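Local coordinates for probable acetyltransferase (Thermus thermophilus, PDB 3EXN), which binds acetyl-CoA and, as a GCN5-related N-acetyltransferase, probably transfers its acetyl group to an acceptor substrate, at residues Leu25-Phe29 / Glu72-Tyr76; Leu110-Ala114 / Tyr156-Leu160. All coordinates share one frame; numbering follows the deposited sequence.

Overall arrangement
After strand 13-16 the chain enters helix 22-30, which interaction 1 lays on strand 72-81, closing a loop whose 42 intervening residues hold two more helices and strand 62-69. The chain then passes through strand 89-96 into helix 105-115, where interaction 2 opens; its loop closes at the C terminus on strand 153-159. The two loops therefore follow one another in series, neither crossing nor enclosing the other. The centres of interactions 1 and 2 are about 22 Å apart, on opposite sides of the chain's centre, and the two do not touch. Both contacts set a helix against the same mixed sheet, interaction 1 through a mostly buried apolar face and interaction 2 through a surface salt bridge.

Interaction 1. Residues Leu25-Phe29 / Glu72-Tyr76; sequences LHRVF and EPVGY
Helix 22-30 packs across strand 72-81 of the GNAT sheet here, the short axes 8.4 Å apart and crossing at -73°. Tyr76 makes the apolar centre of the contact. Leu25 CD2 stands over one face of its ring, 4.1 Å from the ring centroid, a CH-pi contact, while Leu25 CD1 comes to 3.5 Å from Tyr76 CD1. With CG turned opposite the backbone nitrogen, Leu25 brings both methyls down onto the ring. Phe29 adds an offset edge-to-face pair, its edge directed at the Tyr76 face with planes at 81°; its own face receives Leu25 CD1, so this methyl touches both rings, offset toward the rim of Phe29. Farther along, Val28 CG2 lies 3.8 Å from Pro73 CB, and Val28 CG1 sits 4.0 Å from Gly75 CA.

At the exposed edge of the contact, the extended Arg27 chain carries NH1 to Glu72 OE2 at 2.9 Å. The bond is nearly straight (169°) and lies near the guanidinium plane, but it meets the oxygen from above the carboxylate, the two planes being almost perpendicular. The same OE2 also pairs with Arg97 NH1, so one oxygen serves two arginines, which probably favours the ionised carboxylate. Replacing Glu72 with an alanine would probably leave Arg27 and Arg97 without the carboxylate that balances them and free the Arg27 guanidinium to turn.

Val74 and Gly75 form a classic beta bulge opposite Leu67, near the acetyl-CoA site, with Ile96 and Leu94 as the neighbouring binding residues. Around the contact, Leu66 of strand 62-69 touches Leu25 and Val28, Val49 of helix 46-57 touches Leu25 and Phe29, and in strand 89-96 Leu93 touches Tyr76 and Leu95 touches Phe29.

Interaction 2. Residues Leu110-Ala114 / Tyr156-Leu160; sequences LERFA and YVRPL
Arg158 of the last strand reaches across to Glu111 of helix 105-115 and bridges backbones that stay well apart, the short axes approaching no closer than 12.7 Å. The firm part is a salt bridge between NH1 of Arg158 and OE2 of Glu111, 3.0 Å long with an N-H...O angle of 162°. It uses the syn lone pair of OE2, and the oxygen lies near the guanidinium plane, at the edge of the group. The second arm, from Arg158 NH2 to Glu111 OE1, is weak at 3.4 Å and bent, so the pairing is lopsided; the carboxylate and guanidinium planes are inclined by 39°. The Arg158 chain leaves the strand extended, then bends at chi3 (77°) to present its NH1 and NH2 to the helix.

Beside this ion pair the helix fits closely: Ala114 CB packs at 3.7 Å from Arg158 NH2, at the guanidinium edge, and its small size lets the arginine lie near the helix. On the buried side Leu110 CG makes a longer, looser approach to Arg158 NH2, at 4.4 Å. NH1 has another grip in the carbonyl oxygen of Gln141, so this nitrogen has partners both on the helix and beyond it. Glu111 OE2 also has a long, weak ion pair with Arg107, an acetyl-CoA binding residue.

The solvent side lies at the exposed chain end, where Leu160 CD1 comes only to 4.2 Å from Ala114 O. Just 179 Å² is buried between the segments, both sides counted.

Tying this helix to a C-terminal strand is consistent with the GNAT fold, in which the helix after the cofactor-binding strand packs on the sheet; here its N-terminal turn carries Gly106 and Arg107 and follows Gly102 and Gly104, all acetyl-CoA-binding residues.

Interaction 1. Residues Leu25-Phe29 / Glu72-Tyr76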
loop_
_atom_site.group_PDB
_atom_site.type_symbol
_atom_site.label_atom_id
_atom_site.label_comp_id
_atom_site.label_asym_id
_atom_site.label_seq_id
_atom_site.Cartn_x
_atom_site.Cartn_y
_atom_site.Cartn_z
ATOM N N LEU A 25 0.638 10.566 -8.171
ATOM C CA LEU A 25 1.301 9.538 -7.361
ATOM C C LEU A 25 2.752 9.925 -7.102
ATOM O O LEU A 25 3.292 9.743 -5.979
ATOM C CB LEU A 25 1.216 8.178 -8.045
ATOM C CG LEU A 25 1.886 7.039 -7.266
ATOM C CD1 LEU A 25 1.283 6.927 -5.832
ATOM C CD2 LEU A 25 1.714 5.701 -8.001
ATOM N N HIS A 26 3.376 10.532 -8.113
ATOM C CA HIS A 26 4.735 11.075 -7.933
ATOM C C HIS A 26 4.812 12.063 -6.799
ATOM O O HIS A 26 5.747 11.999 -5.990
ATOM C CB HIS A 26 5.244 11.658 -9.241
ATOM C CG HIS A 26 6.642 12.178 -9.200
ATOM N ND1 HIS A 26 6.923 13.527 -9.213
ATOM C CD2 HIS A 26 7.839 11.544 -9.219
ATOM C CE1 HIS A 26 8.236 13.703 -9.241
ATOM N NE2 HIS A 26 8.816 12.516 -9.279
ATOM N N ARG A 27 3.854 12.980 -6.729
ATOM C CA ARG A 27 3.811 13.963 -5.650
ATOM C C ARG A 27 3.600 13.281 -4.294
ATOM O O ARG A 27 4.240 13.656 -3.336
ATOM C CB ARG A 27 2.705 15.010 -5.906
ATOM C CG ARG A 27 2.512 15.985 -4.766
ATOM C CD ARG A 27 1.566 17.163 -5.124
ATOM N NE ARG A 27 1.491 18.124 -4.009
ATOM C CZ ARG A 27 0.445 18.298 -3.193
ATOM N NH1 ARG A 27 -0.698 17.605 -3.356
ATOM N NH2 ARG A 27 0.525 19.215 -2.215
ATOM N N VAL A 28 2.719 12.265 -4.199
ATOM C CA VAL A 28 2.530 11.551 -2.926
ATOM C C VAL A 28 3.857 10.962 -2.447
ATOM O O VAL A 28 4.204 11.063 -1.255
ATOM C CB VAL A 28 1.457 10.418 -3.044
ATOM C CG1 VAL A 28 1.462 9.458 -1.824
ATOM C CG2 VAL A 28 0.054 11.030 -3.216
ATOM N N PHE A 29 4.579 10.296 -3.351
ATOM C CA PHE A 29 5.884 9.719 -3.004
ATOM C C PHE A 29 6.886 10.808 -2.584
ATOM O O PHE A 29 7.645 10.666 -1.596
ATOM C CB PHE A 29 6.456 8.920 -4.167
ATOM C CG PHE A 29 5.731 7.644 -4.493
ATOM C CD1 PHE A 29 5.127 6.884 -3.530
ATOM C CD2 PHE A 29 5.748 7.174 -5.797
ATOM C CE1 PHE A 29 4.530 5.666 -3.857
ATOM C CE2 PHE A 29 5.137 5.971 -6.137
ATOM C CZ PHE A 29 4.515 5.236 -5.168
ATOM N N GLU A 72 -7.728 15.788 -2.401
ATOM C CA GLU A 72 -6.327 15.743 -2.039
ATOM C C GLU A 72 -5.836 14.312 -1.984
ATOM O O GLU A 72 -6.390 13.515 -1.231
ATOM C CB GLU A 72 -6.120 16.429 -0.690
ATOM C CG GLU A 72 -4.635 16.724 -0.371
ATOM C CD GLU A 72 -3.991 17.787 -1.282
ATOM O OE1 GLU A 72 -4.713 18.575 -1.943
ATOM O OE2 GLU A 72 -2.738 17.831 -1.332
ATOM N N PRO A 73 -4.801 13.973 -2.791
ATOM C CA PRO A 73 -4.213 12.631 -2.716
ATOM C C PRO A 73 -3.330 12.522 -1.493
ATOM O O PRO A 73 -2.350 13.295 -1.373
ATOM C CB PRO A 73 -3.383 12.534 -3.986
ATOM C CG PRO A 73 -3.082 13.911 -4.366
ATOM C CD PRO A 73 -4.082 14.840 -3.746
ATOM N N VAL A 74 -3.643 11.567 -0.613
ATOM C CA VAL A 74 -2.998 11.460 0.683
ATOM C C VAL A 74 -2.391 10.080 0.938
ATOM O O VAL A 74 -1.900 9.806 2.024
ATOM C CB VAL A 74 -3.973 11.794 1.885
ATOM C CG1 VAL A 74 -4.520 13.203 1.758
ATOM C CG2 VAL A 74 -5.112 10.771 1.975
ATOM N N GLY A 75 -2.350 9.245 -0.082
ATOM C CA GLY A 75 -1.670 7.950 0.072
ATOM C C GLY A 75 -1.864 7.070 -1.130
ATOM O O GLY A 75 -2.432 7.494 -2.157
ATOM N N TYR A 76 -1.428 5.822 -0.977
ATOM C CA TYR A 76 -1.373 4.853 -2.070
ATOM C C TYR A 76 -1.464 3.459 -1.466
ATOM O O TYR A 76 -0.859 3.209 -0.431
ATOM C CB TYR A 76 -0.073 5.004 -2.842
ATOM C CG TYR A 76 0.075 4.053 -3.990
ATOM C CD1 TYR A 76 -0.769 4.129 -5.095
ATOM C CD2 TYR A 76 1.094 3.082 -3.996
ATOM C CE1 TYR A 76 -0.632 3.251 -6.190
ATOM C CE2 TYR A 76 1.236 2.213 -5.073
ATOM C CZ TYR A 76 0.355 2.294 -6.173
ATOM O OH TYR A 76 0.512 1.411 -7.237
#

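Interaction 2. Residues Leu110-Ala114 / Tyr156-Leu160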
loop_
_atom_site.group_PDB
_atom_site.type_symbol
_atom_site.label_atom_id
_atom_site.label_comp_id
_atom_site.label_asym_id
_atom_site.label_seq_id
_atom_site.Cartn_x
_atom_site.Cartn_y
_atom_site.Cartn_z
ATOM N N LEU A 110 -7.008 0.138 4.979
ATOM C CA LEU A 110 -6.908 -1.310 5.055
ATOM C C LEU A 110 -8.282 -1.963 5.234
ATOM O O LEU A 110 -8.601 -3.002 4.575
ATOM C CB LEU A 110 -6.007 -1.688 6.223
ATOM C CG LEU A 110 -5.416 -3.064 6.285
ATOM C CD1 LEU A 110 -4.718 -3.410 4.955
ATOM C CD2 LEU A 110 -4.436 -3.062 7.480
ATOM N N GLU A 111 -9.111 -1.358 6.081
ATOM C CA GLU A 111 -10.421 -1.945 6.366
ATOM C C GLU A 111 -11.339 -1.748 5.147
ATOM O O GLU A 111 -12.106 -2.652 4.807
ATOM C CB GLU A 111 -11.015 -1.422 7.698
ATOM C CG GLU A 111 -10.180 -1.822 9.006
ATOM C CD GLU A 111 -9.556 -3.279 8.987
ATOM O OE1 GLU A 111 -10.181 -4.220 8.455
ATOM O OE2 GLU A 111 -8.428 -3.493 9.519
ATOM N N ARG A 112 -11.245 -0.597 4.484
ATOM C CA ARG A 112 -12.066 -0.382 3.284
ATOM C C ARG A 112 -11.654 -1.347 2.163
ATOM O O ARG A 112 -12.537 -1.854 1.411
ATOM C CB ARG A 112 -12.017 1.053 2.794
ATOM C CG ARG A 112 -12.796 1.986 3.700
ATOM C CD ARG A 112 -13.110 3.300 3.080
ATOM N NE ARG A 112 -13.588 4.204 4.111
ATOM C CZ ARG A 112 -14.824 4.195 4.615
ATOM N NH1 ARG A 112 -15.749 3.346 4.153
ATOM N NH2 ARG A 112 -15.148 5.053 5.573
ATOM N N PHE A 113 -10.352 -1.624 2.056
ATOM C CA PHE A 113 -9.856 -2.532 0.999
ATOM C C PHE A 113 -10.285 -3.969 1.335
ATOM O O PHE A 113 -10.845 -4.672 0.490
ATOM C CB PHE A 113 -8.344 -2.384 0.848
ATOM C CG PHE A 113 -7.722 -3.427 -0.042
ATOM C CD1 PHE A 113 -8.087 -3.510 -1.386
ATOM C CD2 PHE A 113 -6.836 -4.357 0.475
ATOM C CE1 PHE A 113 -7.558 -4.509 -2.221
ATOM C CE2 PHE A 113 -6.277 -5.378 -0.371
ATOM C CZ PHE A 113 -6.624 -5.443 -1.673
ATOM N N ALA A 114 -10.102 -4.387 2.578
ATOM C CA ALA A 114 -10.435 -5.778 2.947
ATOM C C ALA A 114 -11.949 -6.054 2.818
ATOM O O ALA A 114 -12.377 -7.186 2.510
ATOM C CB ALA A 114 -9.949 -6.067 4.361
ATOM N N TYR A 156 3.749 -11.384 6.790
ATOM C CA TYR A 156 2.650 -11.417 7.783
ATOM C C TYR A 156 1.329 -11.802 7.095
ATOM O O TYR A 156 1.174 -11.603 5.891
ATOM C CB TYR A 156 2.487 -10.027 8.388
ATOM C CG TYR A 156 3.681 -9.545 9.145
ATOM C CD1 TYR A 156 3.775 -9.701 10.530
ATOM C CD2 TYR A 156 4.736 -8.897 8.472
ATOM C CE1 TYR A 156 4.905 -9.264 11.237
ATOM C CE2 TYR A 156 5.865 -8.469 9.169
ATOM C CZ TYR A 156 5.947 -8.666 10.558
ATOM O OH TYR A 156 7.053 -8.219 11.265
ATOM N N VAL A 157 0.341 -12.285 7.869
ATOM C CA VAL A 157 -0.947 -12.713 7.306
ATOM C C VAL A 157 -2.130 -12.477 8.261
ATOM O O VAL A 157 -1.994 -12.598 9.500
ATOM C CB VAL A 157 -0.944 -14.216 6.898
ATOM C CG1 VAL A 157 -0.857 -15.148 8.130
ATOM C CG2 VAL A 157 -2.151 -14.527 5.998
ATOM N N ARG A 158 -3.287 -12.172 7.664
ATOM C CA ARG A 158 -4.565 -12.071 8.412
ATOM C C ARG A 158 -5.692 -12.793 7.694
ATOM O O ARG A 158 -5.997 -12.493 6.544
ATOM C CB ARG A 158 -4.956 -10.606 8.582
ATOM C CG ARG A 158 -6.195 -10.403 9.491
ATOM C CD ARG A 158 -6.452 -8.954 9.757
ATOM N NE ARG A 158 -7.077 -8.301 8.616
ATOM C CZ ARG A 158 -7.390 -7.004 8.552
ATOM N NH1 ARG A 158 -7.145 -6.173 9.576
ATOM N NH2 ARG A 158 -7.956 -6.526 7.443
ATOM N N PRO A 159 -6.380 -13.728 8.388
ATOM C CA PRO A 159 -7.479 -14.396 7.701
ATOM C C PRO A 159 -8.625 -13.437 7.446
ATOM O O PRO A 159 -8.810 -12.486 8.210
ATOM C CB PRO A 159 -7.923 -15.474 8.708
ATOM C CG PRO A 159 -7.641 -14.841 10.034
ATOM C CD PRO A 159 -6.351 -14.059 9.825
ATOM N N LEU A 160 -9.347 -13.667 6.354
ATOM C CA LEU A 160 -10.564 -12.913 6.060
ATOM C C LEU A 160 -11.745 -13.831 6.358
ATOM O O LEU A 160 -12.847 -13.356 6.563
ATOM C CB LEU A 160 -10.620 -12.419 4.598
ATOM C CG LEU A 160 -9.489 -11.531 4.051
ATOM C CD1 LEU A 160 -10.043 -10.685 2.903
ATOM C CD2 LEU A 160 -8.858 -10.620 5.114
ATOM O OXT LEU A 160 -11.613 -15.054 6.428
#